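Local coordinates for probable quinone reductase Qor (NADPH:quinone reductase) (Zeta-crystallin homolog protein) (Mycobacterium tuberculosis, PDB 4RVU) that binds NADPH and probably passes electrons from it to quinones, as a zeta-crystallin-like quinone oxidoreductase, at residues Leu195-Asp200 and Ala226-Ala231; Gln203-Val208 and Leu233-Val238; Val149-Gly154 and Ala219-Val224; Arg172-Val177 and Arg209-Gly214. One frame throughout, in Å; residues are numbered along the deposited sequence.

All four contacts lie in the Rossmann-type nucleotide-binding domain, and three of them touch NADPH. Contact 3 joins two neighbouring strands of the parallel sheet. Strand 172-176 of contact 4 pairs with strand 148-151 on its other edge, with Val151 N 2.8 Å from Ile174 O. Helix 201-212 serves contacts 2 and 4, whose centres are about 8 Å apart; helix 229-234 serves contacts 1 and 2. Phe204 of contact 2 packs on Pro198 and Ala231 of contact 1 and on Leu150 of contact 3. Thr228 OG1 of contact 1 lies 2.8 Å from Asp222 OD2 of contact 3. Contact 1 meets the 2'-phosphate of NADPH, contact 3 its riboses and adenine.

Contact 1 of 4, residues Leu195-Asp200 and Ala226-Ala231; sequences LDYPED and ATTFDA. With NDP (NADPH dihydro-nicotinamide-adenine-dinucleotide phosphate), chain E.
Residues 195-200 run as a loop where they touch; residues 226-231 pass from a turn into helix 229-234, and Ala231 is already in its first turn. The backbones are nearest at Pro198 and Thr228, with CA atoms 6.5 Å apart. No direct hydrogen bond crosses. One water instead donates to Pro198 O at 2.7 Å and to Thr227 O, tying the two carbonyls together. Pro198 turns the CB-CG side of its ring to the Ala231 methyl; Pro198 CG to Ala231 CB is tight at 3.4 Å. The Tyr197 ring has its CG anti to the carbonyl carbon (chi1 -84°). Its CD2 edge meets the methyl of Thr228, Tyr197 CD2 to Thr228 CG2 being 3.6 Å. Thr228 turns CG2 to the ring while its OG1 is hydrogen-bonded to Asp222. At the far end of the ring, Tyr197 OH donates to phosphate oxygen O3X of NADPH at 2.9 Å, and that oxygen lies in the ring plane. Arg322 makes a cation-pi contact with the same ring and also bonds NADPH, as does Ser178. The loop after strand 193-195 thus supplies one wall of the 2'-phosphate pocket expected of an NADPH-binding Rossmann domain.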
# COMPACT_ATOMS: atom_id res chain seq x y z
N LEU A 195 21.66 2.72 12.70
CA LEU A 195 22.05 1.32 12.56
C LEU A 195 22.92 1.09 11.34
O LEU A 195 22.95 1.91 10.42
CB LEU A 195 20.79 0.44 12.44
CG LEU A 195 19.88 0.46 13.65
CD1 LEU A 195 18.58 -0.30 13.36
CD2 LEU A 195 20.59 -0.15 14.85
N ASP A 196 23.63 -0.03 11.32
CA ASP A 196 24.32 -0.44 10.11
C ASP A 196 23.32 -1.05 9.14
O ASP A 196 22.20 -1.41 9.53
CB ASP A 196 25.39 -1.48 10.43
CG ASP A 196 26.44 -0.95 11.38
OD1 ASP A 196 27.05 0.10 11.08
OD2 ASP A 196 26.64 -1.57 12.44
N TYR A 197 23.72 -1.19 7.88
CA TYR A 197 22.86 -1.84 6.89
C TYR A 197 22.61 -3.29 7.27
O TYR A 197 23.50 -3.95 7.84
CB TYR A 197 23.45 -1.72 5.48
CG TYR A 197 23.08 -0.40 4.85
CD1 TYR A 197 23.80 0.76 5.14
CD2 TYR A 197 21.98 -0.29 4.02
CE1 TYR A 197 23.44 1.97 4.58
CE2 TYR A 197 21.62 0.92 3.46
CZ TYR A 197 22.35 2.04 3.74
OH TYR A 197 21.99 3.25 3.19
N PRO A 198 21.39 -3.78 6.98
CA PRO A 198 21.03 -5.17 7.30
C PRO A 198 21.99 -6.16 6.67
O PRO A 198 22.42 -5.97 5.53
CB PRO A 198 19.64 -5.32 6.66
CG PRO A 198 19.11 -3.93 6.50
CD PRO A 198 20.31 -3.05 6.30
N GLU A 199 22.34 -7.22 7.41
CA GLU A 199 23.04 -8.35 6.81
C GLU A 199 22.02 -9.45 6.59
O GLU A 199 22.03 -10.14 5.57
CB GLU A 199 24.16 -8.86 7.72
CG GLU A 199 25.55 -8.33 7.34
CD GLU A 199 25.76 -8.28 5.84
OE1 GLU A 199 25.52 -9.30 5.14
OE2 GLU A 199 26.17 -7.20 5.34
N ASP A 200 21.13 -9.58 7.57
CA ASP A 200 20.04 -10.54 7.53
C ASP A 200 18.77 -9.84 7.98
O ASP A 200 18.77 -9.12 8.99
CB ASP A 200 20.36 -11.72 8.45
CG ASP A 200 19.27 -12.76 8.46
OD1 ASP A 200 18.39 -12.68 9.35
OD2 ASP A 200 19.28 -13.65 7.59
N ALA A 226 17.03 -2.95 -3.29
CA ALA A 226 17.40 -4.37 -3.27
C ALA A 226 18.00 -4.89 -1.96
O ALA A 226 17.60 -5.94 -1.47
CB ALA A 226 18.31 -4.70 -4.45
N THR A 227 18.95 -4.15 -1.39
CA THR A 227 19.68 -4.64 -0.21
C THR A 227 18.98 -4.42 1.14
O THR A 227 19.43 -4.92 2.17
CB THR A 227 21.10 -4.04 -0.14
OG1 THR A 227 21.01 -2.61 -0.01
CG2 THR A 227 21.88 -4.37 -1.39
N THR A 228 17.87 -3.68 1.12
CA THR A 228 17.21 -3.34 2.37
C THR A 228 15.75 -3.76 2.42
O THR A 228 15.16 -3.76 3.50
CB THR A 228 17.28 -1.83 2.62
OG1 THR A 228 16.79 -1.14 1.47
CG2 THR A 228 18.73 -1.39 2.90
N PHE A 229 15.15 -4.07 1.27
CA PHE A 229 13.70 -4.32 1.21
C PHE A 229 13.22 -5.39 2.20
O PHE A 229 12.26 -5.17 2.95
CB PHE A 229 13.23 -4.66 -0.20
CG PHE A 229 11.74 -4.78 -0.31
CD1 PHE A 229 11.12 -6.01 -0.11
CD2 PHE A 229 10.96 -3.66 -0.57
CE1 PHE A 229 9.74 -6.13 -0.19
CE2 PHE A 229 9.57 -3.78 -0.64
CZ PHE A 229 8.97 -5.02 -0.45
N ASP A 230 13.85 -6.57 2.18
CA ASP A 230 13.42 -7.65 3.06
C ASP A 230 13.44 -7.22 4.52
O ASP A 230 12.53 -7.53 5.28
CB ASP A 230 14.27 -8.90 2.84
CG ASP A 230 14.11 -9.48 1.45
OD1 ASP A 230 13.25 -8.98 0.70
OD2 ASP A 230 14.85 -10.44 1.11
N ALA A 231 14.50 -6.50 4.91
CA ALA A 231 14.62 -5.98 6.26
C ALA A 231 13.56 -4.92 6.57
O ALA A 231 13.00 -4.91 7.67
CB ALA A 231 16.02 -5.43 6.49
PA NDP E . 21.19 9.89 -1.84
O1A NDP E . 21.85 11.22 -1.61
O2A NDP E . 20.36 9.27 -0.76
O5B NDP E . 22.31 8.83 -2.29
C5B NDP E . 22.03 7.43 -2.29
C4B NDP E . 22.45 6.86 -0.95
O4B NDP E . 21.94 5.55 -0.76
C3B NDP E . 23.96 6.73 -0.86
O3B NDP E . 24.57 7.93 -0.37
C2B NDP E . 24.15 5.57 0.10
O2B NDP E . 24.37 6.03 1.42
C1B NDP E . 22.85 4.78 0.02
N9A NDP E . 23.16 3.49 -0.63
C8A NDP E . 23.00 2.27 -0.08
N7A NDP E . 23.40 1.30 -0.93
C5A NDP E . 23.84 1.89 -2.05
C6A NDP E . 24.40 1.44 -3.35
N6A NDP E . 24.57 0.13 -3.61
N1A NDP E . 24.73 2.39 -4.25
C2A NDP E . 24.56 3.70 -3.99
N3A NDP E . 24.06 4.17 -2.84
C4A NDP E . 23.68 3.34 -1.85
O3 NDP E . 20.31 9.99 -3.18
PN NDP E . 19.05 10.98 -3.29
O1N NDP E . 18.88 11.70 -1.98
O2N NDP E . 19.19 11.75 -4.58
O5D NDP E . 17.83 9.96 -3.46
C5D NDP E . 17.55 8.99 -2.45
C4D NDP E . 16.75 7.84 -3.05
O4D NDP E . 15.40 8.24 -3.26
C3D NDP E . 17.30 7.44 -4.41
O3D NDP E . 17.21 6.02 -4.53
C2D NDP E . 16.36 8.09 -5.41
O2D NDP E . 16.26 7.29 -6.58
C1D NDP E . 15.04 8.12 -4.64
N1N NDP E . 14.16 9.23 -4.99
C2N NDP E . 12.89 8.96 -5.27
C3N NDP E . 11.98 9.96 -5.60
C7N NDP E . 10.56 9.58 -5.91
O7N NDP E . 9.75 10.46 -6.13
N7N NDP E . 10.23 8.29 -5.92
C4N NDP E . 12.40 11.41 -5.65
C5N NDP E . 13.81 11.57 -5.31
C6N NDP E . 14.62 10.49 -5.00
P2B NDP E . 24.93 5.04 2.56
O1X NDP E . 24.85 3.68 1.93
O2X NDP E . 26.33 5.52 2.81
O3X NDP E . 24.00 5.25 3.72
O HOH W 1 21.77 -4.29 3.48

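Contact 2 of 4, residues Gln203-Val208 and Leu233-Val238; sequences QFAGRV and LASLAV
Phe204 has its CG anti to the backbone N (chi1 -179°), which carries the ring along the flank of helix 201-212 to the corner after helix 229-234. Ser235 sets OG anti to its carbonyl carbon (chi1 -55°), so OG lies beside the backbone N, on the side of helix 201-212. Val208 holds CG1 anti to the backbone N (chi1 178°), and both its methyls reach Ser235. Three helix residues thus gather round one serine. The Phe204 ring offers its edge, with Phe204 CD2 3.8 Å from Ser235 OG and the oxygen near the ring plane. The backbone of Ala205 comes closer, Ala205 CA lying 3.6 Å from Ser235 OG. Val208 CG2 approaches the same Ser235 OG at 3.8 Å, while Val208 CG1 lies against Ser235 CB. The two alanines meet methyl to methyl, Ala205 CB to Ala234 CB at 3.7 Å. The methyl of Ala205 also sits 3.3 Å from Ala234 O. Such small side chains let the backbones come very near, with the CA atoms of Ala205 and Ser235 only 4.6 Å apart. Arg209 bonds Ala234 O and Leu236 O and so holds the corner. Helix and corner pack on the Rossmann sheet face that carries Leu150 and Val220, where Phe204 touches Leu150 and Leu236 touches Val220. No hydrogen bond joins the two segments, so the contact rests on van der Waals packing. Its one buried hydroxyl, that of Ser235, is satisfied by Ala231 O, and the surrounding helix residues present carbon to it.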
# COMPACT_ATOMS: atom_id res chain seq x y z
N GLN A 203 17.58 -10.57 11.61
CA GLN A 203 18.56 -9.97 12.51
C GLN A 203 18.31 -8.47 12.67
O GLN A 203 18.15 -7.96 13.78
CB GLN A 203 19.97 -10.19 11.97
CG GLN A 203 20.51 -11.59 12.18
CD GLN A 203 20.90 -11.84 13.62
OE1 GLN A 203 21.64 -11.05 14.22
NE2 GLN A 203 20.40 -12.93 14.19
N PHE A 204 18.27 -7.78 11.54
CA PHE A 204 18.02 -6.35 11.51
C PHE A 204 16.65 -6.00 12.09
O PHE A 204 16.53 -5.09 12.90
CB PHE A 204 18.15 -5.83 10.08
CG PHE A 204 17.92 -4.35 9.94
CD1 PHE A 204 18.98 -3.46 10.12
CD2 PHE A 204 16.67 -3.85 9.62
CE1 PHE A 204 18.78 -2.09 9.98
CE2 PHE A 204 16.46 -2.48 9.48
CZ PHE A 204 17.52 -1.60 9.67
N ALA A 205 15.62 -6.74 11.69
CA ALA A 205 14.28 -6.50 12.23
C ALA A 205 14.26 -6.63 13.75
O ALA A 205 13.57 -5.87 14.44
CB ALA A 205 13.25 -7.41 11.58
N GLY A 206 15.00 -7.59 14.28
CA GLY A 206 15.14 -7.71 15.73
C GLY A 206 15.70 -6.45 16.38
O GLY A 206 15.21 -6.03 17.43
N ARG A 207 16.71 -5.83 15.76
CA ARG A 207 17.27 -4.58 16.28
C ARG A 207 16.17 -3.52 16.37
O ARG A 207 15.96 -2.90 17.41
CB ARG A 207 18.38 -4.06 15.37
CG ARG A 207 19.24 -5.14 14.73
CD ARG A 207 20.16 -5.79 15.75
NE ARG A 207 21.49 -5.17 15.74
CZ ARG A 207 21.82 -4.13 16.49
NH1 ARG A 207 20.93 -3.58 17.31
NH2 ARG A 207 23.05 -3.62 16.42
N VAL A 208 15.47 -3.34 15.26
CA VAL A 208 14.34 -2.41 15.19
C VAL A 208 13.26 -2.73 16.22
O VAL A 208 12.75 -1.82 16.88
CB VAL A 208 13.75 -2.36 13.77
CG1 VAL A 208 12.54 -1.42 13.70
CG2 VAL A 208 14.83 -1.94 12.77
N LEU A 233 10.58 -4.65 5.20
CA LEU A 233 9.30 -5.35 5.32
C LEU A 233 9.18 -6.05 6.69
O LEU A 233 8.12 -6.01 7.33
CB LEU A 233 9.13 -6.35 4.17
CG LEU A 233 7.82 -7.15 4.18
CD1 LEU A 233 6.65 -6.21 4.07
CD2 LEU A 233 7.78 -8.16 3.05
N ALA A 234 10.27 -6.66 7.14
CA ALA A 234 10.29 -7.37 8.42
C ALA A 234 10.26 -6.47 9.66
O ALA A 234 10.07 -6.96 10.78
CB ALA A 234 11.49 -8.32 8.48
N SER A 235 10.50 -5.17 9.47
CA SER A 235 10.58 -4.24 10.60
C SER A 235 9.28 -3.51 10.94
O SER A 235 9.25 -2.72 11.89
CB SER A 235 11.69 -3.22 10.36
OG SER A 235 12.92 -3.88 10.10
N LEU A 236 8.22 -3.76 10.18
CA LEU A 236 6.99 -2.97 10.30
C LEU A 236 6.04 -3.33 11.44
O LEU A 236 5.87 -4.51 11.79
CB LEU A 236 6.20 -3.04 9.00
CG LEU A 236 6.76 -2.18 7.88
CD1 LEU A 236 6.23 -2.68 6.55
CD2 LEU A 236 6.37 -0.73 8.10
N ALA A 237 5.39 -2.32 11.99
CA ALA A 237 4.31 -2.54 12.94
C ALA A 237 3.12 -3.08 12.17
O ALA A 237 3.07 -2.97 10.94
CB ALA A 237 3.94 -1.25 13.63
N VAL A 238 2.17 -3.68 12.89
CA VAL A 238 0.96 -4.21 12.25
C VAL A 238 0.25 -3.09 11.48
O VAL A 238 0.05 -1.99 12.02
CB VAL A 238 -0.00 -4.84 13.30
CG1 VAL A 238 -1.35 -5.21 12.65
CG2 VAL A 238 0.64 -6.05 13.94

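Contact 3 of 4, residues Val149-Gly154 and Ala219-Val224; sequences VLVHAG and AVYDGV. With NDP (NADPH dihydro-nicotinamide-adenine-dinucleotide phosphate), chain E.
Three backbone hydrogen bonds join strands 149-151 and 219-222, which run parallel, 9° apart in direction. Tyr221 N donates to Leu150 O at 2.7 Å, nearly along the C=O axis. Leu150 N donates to Ala219 O at 3.0 Å, so Leu150 bonds the residues on either side of Val220; one step on, His152 N bonds Tyr221 O. Side chains pair on both faces. Leu150 and Val220 run alongside each other to the same face, with Leu150 CD2 4.0 Å from Val220 CG1. On the opposite face the Tyr221 ring runs back past Val149 and Val151, meeting Val149 CG1 with its CE2 and Val151 CG2 with its CD2. These are central strands of the six-stranded parallel sheet of a Rossmann fold. Beyond their C-terminal ends the chains turn into the NADPH site. There Gly223 O accepts from ribose hydroxyl O3D of NADPH at 2.8 Å. The methyl of Ala153 lies against the adenosine ribose, and Val224 CG1 is 3.9 Å from adenine atom C8A. Val224 CG2 packs on His152 CB, 3.7 Å away. A water accepts from Gly223 N and donates to His152 O and Tyr221 O, bridging the diverging ends. Asp222 sets its CG anti to the backbone N (chi1 -174°), and its OD1 takes Val224 N at 2.9 Å in an Asx turn. Its carboxylate crosses the His152 ring obliquely, the planes 63° apart. Further out, Ser232 OG bonds both His152 NE2 and Asp222 OD2, and Thr176 OG1 holds His152 ND1.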
# COMPACT_ATOMS: atom_id res chain seq x y z
N VAL A 149 9.67 5.89 12.77
CA VAL A 149 9.83 5.47 11.38
C VAL A 149 11.27 5.06 11.12
O VAL A 149 12.18 5.50 11.82
CB VAL A 149 9.41 6.58 10.37
CG1 VAL A 149 7.95 6.95 10.56
CG2 VAL A 149 10.31 7.82 10.52
N LEU A 150 11.46 4.21 10.12
CA LEU A 150 12.80 3.84 9.66
C LEU A 150 13.10 4.54 8.34
O LEU A 150 12.28 4.50 7.40
CB LEU A 150 12.90 2.32 9.49
CG LEU A 150 14.12 1.72 8.79
CD1 LEU A 150 15.39 2.04 9.57
CD2 LEU A 150 13.96 0.23 8.63
N VAL A 151 14.26 5.19 8.27
CA VAL A 151 14.69 5.88 7.05
C VAL A 151 16.06 5.36 6.65
O VAL A 151 17.06 5.64 7.32
CB VAL A 151 14.80 7.40 7.30
CG1 VAL A 151 15.35 8.12 6.06
CG2 VAL A 151 13.44 7.99 7.67
N HIS A 152 16.11 4.61 5.55
CA HIS A 152 17.40 4.12 5.05
C HIS A 152 18.21 5.25 4.43
O HIS A 152 17.64 6.28 4.03
CB HIS A 152 17.17 2.99 4.05
CG HIS A 152 16.65 1.73 4.66
ND1 HIS A 152 17.35 1.01 5.61
CD2 HIS A 152 15.49 1.05 4.45
CE1 HIS A 152 16.64 -0.05 5.96
NE2 HIS A 152 15.51 -0.05 5.27
N ALA A 153 19.53 5.07 4.35
CA ALA A 153 20.44 6.10 3.83
C ALA A 153 20.20 7.46 4.49
O ALA A 153 19.96 8.47 3.80
CB ALA A 153 20.31 6.20 2.30
N GLY A 154 20.29 7.47 5.82
CA GLY A 154 19.96 8.64 6.61
C GLY A 154 20.79 9.88 6.32
O GLY A 154 20.37 10.98 6.64
N ALA A 219 6.10 3.21 9.86
CA ALA A 219 6.40 3.31 8.43
C ALA A 219 7.89 3.12 8.18
O ALA A 219 8.72 3.49 9.01
CB ALA A 219 5.93 4.65 7.89
N VAL A 220 8.22 2.56 7.02
CA VAL A 220 9.61 2.55 6.57
C VAL A 220 9.70 3.38 5.31
O VAL A 220 8.92 3.20 4.38
CB VAL A 220 10.08 1.13 6.22
CG1 VAL A 220 11.49 1.18 5.61
CG2 VAL A 220 10.06 0.24 7.45
N TYR A 221 10.65 4.30 5.27
CA TYR A 221 10.95 5.02 4.04
C TYR A 221 12.22 4.43 3.45
O TYR A 221 13.32 4.69 3.95
CB TYR A 221 11.08 6.52 4.32
CG TYR A 221 9.77 7.12 4.82
CD1 TYR A 221 8.72 7.35 3.94
CD2 TYR A 221 9.59 7.43 6.16
CE1 TYR A 221 7.51 7.89 4.38
CE2 TYR A 221 8.40 7.98 6.61
CZ TYR A 221 7.37 8.21 5.72
OH TYR A 221 6.19 8.76 6.19
N ASP A 222 12.06 3.62 2.41
CA ASP A 222 13.16 2.86 1.83
C ASP A 222 13.51 3.38 0.44
O ASP A 222 12.75 3.18 -0.53
CB ASP A 222 12.81 1.36 1.80
CG ASP A 222 13.96 0.48 1.33
OD1 ASP A 222 14.74 0.89 0.45
OD2 ASP A 222 14.06 -0.67 1.82
N GLY A 223 14.64 4.07 0.33
CA GLY A 223 15.10 4.59 -0.95
C GLY A 223 16.29 3.80 -1.49
O GLY A 223 16.94 4.21 -2.45
N VAL A 224 16.56 2.66 -0.86
CA VAL A 224 17.74 1.86 -1.16
C VAL A 224 17.38 0.63 -2.00
O VAL A 224 18.13 0.23 -2.90
CB VAL A 224 18.45 1.45 0.14
CG1 VAL A 224 19.56 0.45 -0.13
CG2 VAL A 224 19.00 2.70 0.84
PA NDP E . 21.19 9.89 -1.84
O1A NDP E . 21.85 11.22 -1.61
O2A NDP E . 20.36 9.27 -0.76
O5B NDP E . 22.31 8.83 -2.29
C5B NDP E . 22.03 7.43 -2.29
C4B NDP E . 22.45 6.86 -0.95
O4B NDP E . 21.94 5.55 -0.76
C3B NDP E . 23.96 6.73 -0.86
O3B NDP E . 24.57 7.93 -0.37
C2B NDP E . 24.15 5.57 0.10
O2B NDP E . 24.37 6.03 1.42
C1B NDP E . 22.85 4.78 0.02
N9A NDP E . 23.16 3.49 -0.63
C8A NDP E . 23.00 2.27 -0.08
N7A NDP E . 23.40 1.30 -0.93
C5A NDP E . 23.84 1.89 -2.05
C6A NDP E . 24.40 1.44 -3.35
N6A NDP E . 24.57 0.13 -3.61
N1A NDP E . 24.73 2.39 -4.25
C2A NDP E . 24.56 3.70 -3.99
N3A NDP E . 24.06 4.17 -2.84
C4A NDP E . 23.68 3.34 -1.85
O3 NDP E . 20.31 9.99 -3.18
PN NDP E . 19.05 10.98 -3.29
O1N NDP E . 18.88 11.70 -1.98
O2N NDP E . 19.19 11.75 -4.58
O5D NDP E . 17.83 9.96 -3.46
C5D NDP E . 17.55 8.99 -2.45
C4D NDP E . 16.75 7.84 -3.05
O4D NDP E . 15.40 8.24 -3.26
C3D NDP E . 17.30 7.44 -4.41
O3D NDP E . 17.21 6.02 -4.53
C2D NDP E . 16.36 8.09 -5.41
O2D NDP E . 16.26 7.29 -6.58
C1D NDP E . 15.04 8.12 -4.64
N1N NDP E . 14.16 9.23 -4.99
C2N NDP E . 12.89 8.96 -5.27
C3N NDP E . 11.98 9.96 -5.60
C7N NDP E . 10.56 9.58 -5.91
O7N NDP E . 9.75 10.46 -6.13
N7N NDP E . 10.23 8.29 -5.92
C4N NDP E . 12.40 11.41 -5.65
C5N NDP E . 13.81 11.57 -5.31
C6N NDP E . 14.62 10.49 -5.00
P2B NDP E . 24.93 5.04 2.56
O1X NDP E . 24.85 3.68 1.93
O2X NDP E . 26.33 5.52 2.81
O3X NDP E . 24.00 5.25 3.72
O HOH W 2 15.74 5.85 2.24

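Contact 4 of 4, residues Arg172-Val177 and Arg209-Gly214; sequences RVITTV and RELTGG. With NDP (NADPH dihydro-nicotinamide-adenine-dinucleotide phosphate), chain E.
Arg172 runs roughly perpendicular to the Leu211 side chain, reaching from the start of strand 172-176 to the last turn of helix 201-212. The Arg172 chain is fully extended, with CG anti to the backbone N (chi1 -178°), and this carries its guanidinium over to the helix end. There Arg172 NH1 donates to Leu211 O at 2.6 Å, a short bond with an N-H...O angle of 155°. The oxygen lies near the guanidinium plane, but the nitrogen stands above the carbonyl plane, 52° out of it. Arg172 NE forms a salt bridge with Asp192, which probably helps to fix the rotation of the group. Deeper in, Ile174 and Leu211 slant across each other and touch through their end methyls, Ile174 CD1 4.0 Å from Leu211 CD1. Ile174 CD1 also looks toward the methyl of Thr212. The pairing sets the helix against one face of the parallel sheet of the Rossmann domain. A Schellman motif closes the last turn, with Gly213 at positive phi as the first residue to leave helical angles. Arg209 O accepts both Thr212 N and Gly214 N, the latter at 2.6 Å. Arg209 NH1 then returns to bond Gly214 O at 3.0 Å. Thr212 turns its OG1 back to Val208 O, leaving CG2 on the strand side, 4.2 Å from Arg172 NH1. Towards the C-terminal end of residues 172-177, Val177 CA lies 3.4 Å from O3X of NADPH.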
# COMPACT_ATOMS: atom_id res chain seq x y z
N ARG A 172 9.98 9.79 16.10
CA ARG A 172 11.27 9.17 16.39
C ARG A 172 11.82 8.52 15.12
O ARG A 172 11.10 7.77 14.46
CB ARG A 172 11.11 8.12 17.48
CG ARG A 172 12.39 7.45 17.89
CD ARG A 172 12.11 6.45 19.00
NE ARG A 172 13.33 5.87 19.57
CZ ARG A 172 13.48 4.57 19.80
NH1 ARG A 172 12.51 3.72 19.49
NH2 ARG A 172 14.61 4.12 20.32
N VAL A 173 13.06 8.81 14.77
CA VAL A 173 13.60 8.31 13.51
C VAL A 173 14.78 7.38 13.74
O VAL A 173 15.72 7.73 14.45
CB VAL A 173 14.04 9.46 12.58
CG1 VAL A 173 14.71 8.89 11.32
CG2 VAL A 173 12.85 10.34 12.21
N ILE A 174 14.72 6.20 13.13
CA ILE A 174 15.85 5.28 13.12
C ILE A 174 16.38 5.26 11.69
O ILE A 174 15.59 5.16 10.74
CB ILE A 174 15.40 3.86 13.52
CG1 ILE A 174 14.71 3.88 14.88
CG2 ILE A 174 16.59 2.90 13.51
CD1 ILE A 174 13.92 2.59 15.18
N THR A 175 17.69 5.38 11.53
CA THR A 175 18.29 5.40 10.19
C THR A 175 19.32 4.31 9.98
O THR A 175 19.75 3.66 10.94
CB THR A 175 18.98 6.76 9.91
OG1 THR A 175 20.07 6.93 10.82
CG2 THR A 175 18.00 7.90 10.06
N THR A 176 19.68 4.09 8.72
CA THR A 176 20.85 3.29 8.37
C THR A 176 21.84 4.14 7.56
O THR A 176 21.44 4.95 6.72
CB THR A 176 20.49 2.05 7.54
OG1 THR A 176 19.76 2.44 6.37
CG2 THR A 176 19.65 1.07 8.37
N VAL A 177 23.13 3.96 7.82
CA VAL A 177 24.18 4.64 7.05
C VAL A 177 25.37 3.71 6.89
O VAL A 177 25.45 2.69 7.57
CB VAL A 177 24.66 5.95 7.72
CG1 VAL A 177 23.51 6.93 7.93
CG2 VAL A 177 25.34 5.62 9.05
N ARG A 209 12.91 -4.01 16.36
CA ARG A 209 11.94 -4.42 17.37
C ARG A 209 12.44 -4.08 18.78
O ARG A 209 11.68 -3.57 19.60
CB ARG A 209 11.62 -5.92 17.27
CG ARG A 209 11.08 -6.37 15.91
CD ARG A 209 9.60 -6.71 15.90
NE ARG A 209 9.13 -6.90 14.53
CZ ARG A 209 8.02 -6.37 14.03
NH1 ARG A 209 7.23 -5.62 14.80
NH2 ARG A 209 7.69 -6.58 12.77
N GLU A 210 13.71 -4.37 19.03
CA GLU A 210 14.33 -4.03 20.32
C GLU A 210 14.10 -2.56 20.66
O GLU A 210 13.73 -2.23 21.79
CB GLU A 210 15.84 -4.33 20.29
CG GLU A 210 16.58 -3.97 21.58
CD GLU A 210 18.05 -4.32 21.54
OE1 GLU A 210 18.62 -4.43 20.43
OE2 GLU A 210 18.65 -4.47 22.63
N LEU A 211 14.28 -1.69 19.67
CA LEU A 211 14.19 -0.25 19.88
C LEU A 211 12.77 0.24 20.03
O LEU A 211 12.53 1.31 20.58
CB LEU A 211 14.87 0.48 18.72
CG LEU A 211 16.35 0.18 18.55
CD1 LEU A 211 16.84 0.71 17.21
CD2 LEU A 211 17.13 0.81 19.69
N THR A 212 11.82 -0.54 19.52
CA THR A 212 10.43 -0.12 19.48
C THR A 212 9.58 -0.99 20.40
O THR A 212 8.34 -0.91 20.38
CB THR A 212 9.86 -0.21 18.05
OG1 THR A 212 10.20 -1.48 17.47
CG2 THR A 212 10.43 0.90 17.17
N GLY A 213 10.24 -1.82 21.21
CA GLY A 213 9.55 -2.68 22.16
C GLY A 213 8.81 -3.83 21.51
O GLY A 213 7.76 -4.26 22.00
N GLY A 214 9.36 -4.35 20.42
CA GLY A 214 8.72 -5.43 19.69
C GLY A 214 7.69 -4.95 18.68
O GLY A 214 7.32 -5.71 17.78
PA NDP E . 21.19 9.89 -1.84
O1A NDP E . 21.85 11.22 -1.61
O2A NDP E . 20.36 9.27 -0.76
O5B NDP E . 22.31 8.83 -2.29
C5B NDP E . 22.03 7.43 -2.29
C4B NDP E . 22.45 6.86 -0.95
O4B NDP E . 21.94 5.55 -0.76
C3B NDP E . 23.96 6.73 -0.86
O3B NDP E . 24.57 7.93 -0.37
C2B NDP E . 24.15 5.57 0.10
O2B NDP E . 24.37 6.03 1.42
C1B NDP E . 22.85 4.78 0.02
N9A NDP E . 23.16 3.49 -0.63
C8A NDP E . 23.00 2.27 -0.08
N7A NDP E . 23.40 1.30 -0.93
C5A NDP E . 23.84 1.89 -2.05
C6A NDP E . 24.40 1.44 -3.35
N6A NDP E . 24.57 0.13 -3.61
N1A NDP E . 24.73 2.39 -4.25
C2A NDP E . 24.56 3.70 -3.99
N3A NDP E . 24.06 4.17 -2.84
C4A NDP E . 23.68 3.34 -1.85
O3 NDP E . 20.31 9.99 -3.18
PN NDP E . 19.05 10.98 -3.29
O1N NDP E . 18.88 11.70 -1.98
O2N NDP E . 19.19 11.75 -4.58
O5D NDP E . 17.83 9.96 -3.46
C5D NDP E . 17.55 8.99 -2.45
C4D NDP E . 16.75 7.84 -3.05
O4D NDP E . 15.40 8.24 -3.26
C3D NDP E . 17.30 7.44 -4.41
O3D NDP E . 17.21 6.02 -4.53
C2D NDP E . 16.36 8.09 -5.41
O2D NDP E . 16.26 7.29 -6.58
C1D NDP E . 15.04 8.12 -4.64
N1N NDP E . 14.16 9.23 -4.99
C2N NDP E . 12.89 8.96 -5.27
C3N NDP E . 11.98 9.96 -5.60
C7N NDP E . 10.56 9.58 -5.91
O7N NDP E . 9.75 10.46 -6.13
N7N NDP E . 10.23 8.29 -5.92
C4N NDP E . 12.40 11.41 -5.65
C5N NDP E . 13.81 11.57 -5.31
C6N NDP E . 14.62 10.49 -5.00
P2B NDP E . 24.93 5.04 2.56
O1X NDP E . 24.85 3.68 1.93
O2X NDP E . 26.33 5.52 2.81
O3X NDP E . 24.00 5.25 3.72
O HOH W 3 15.18 2.45 22.55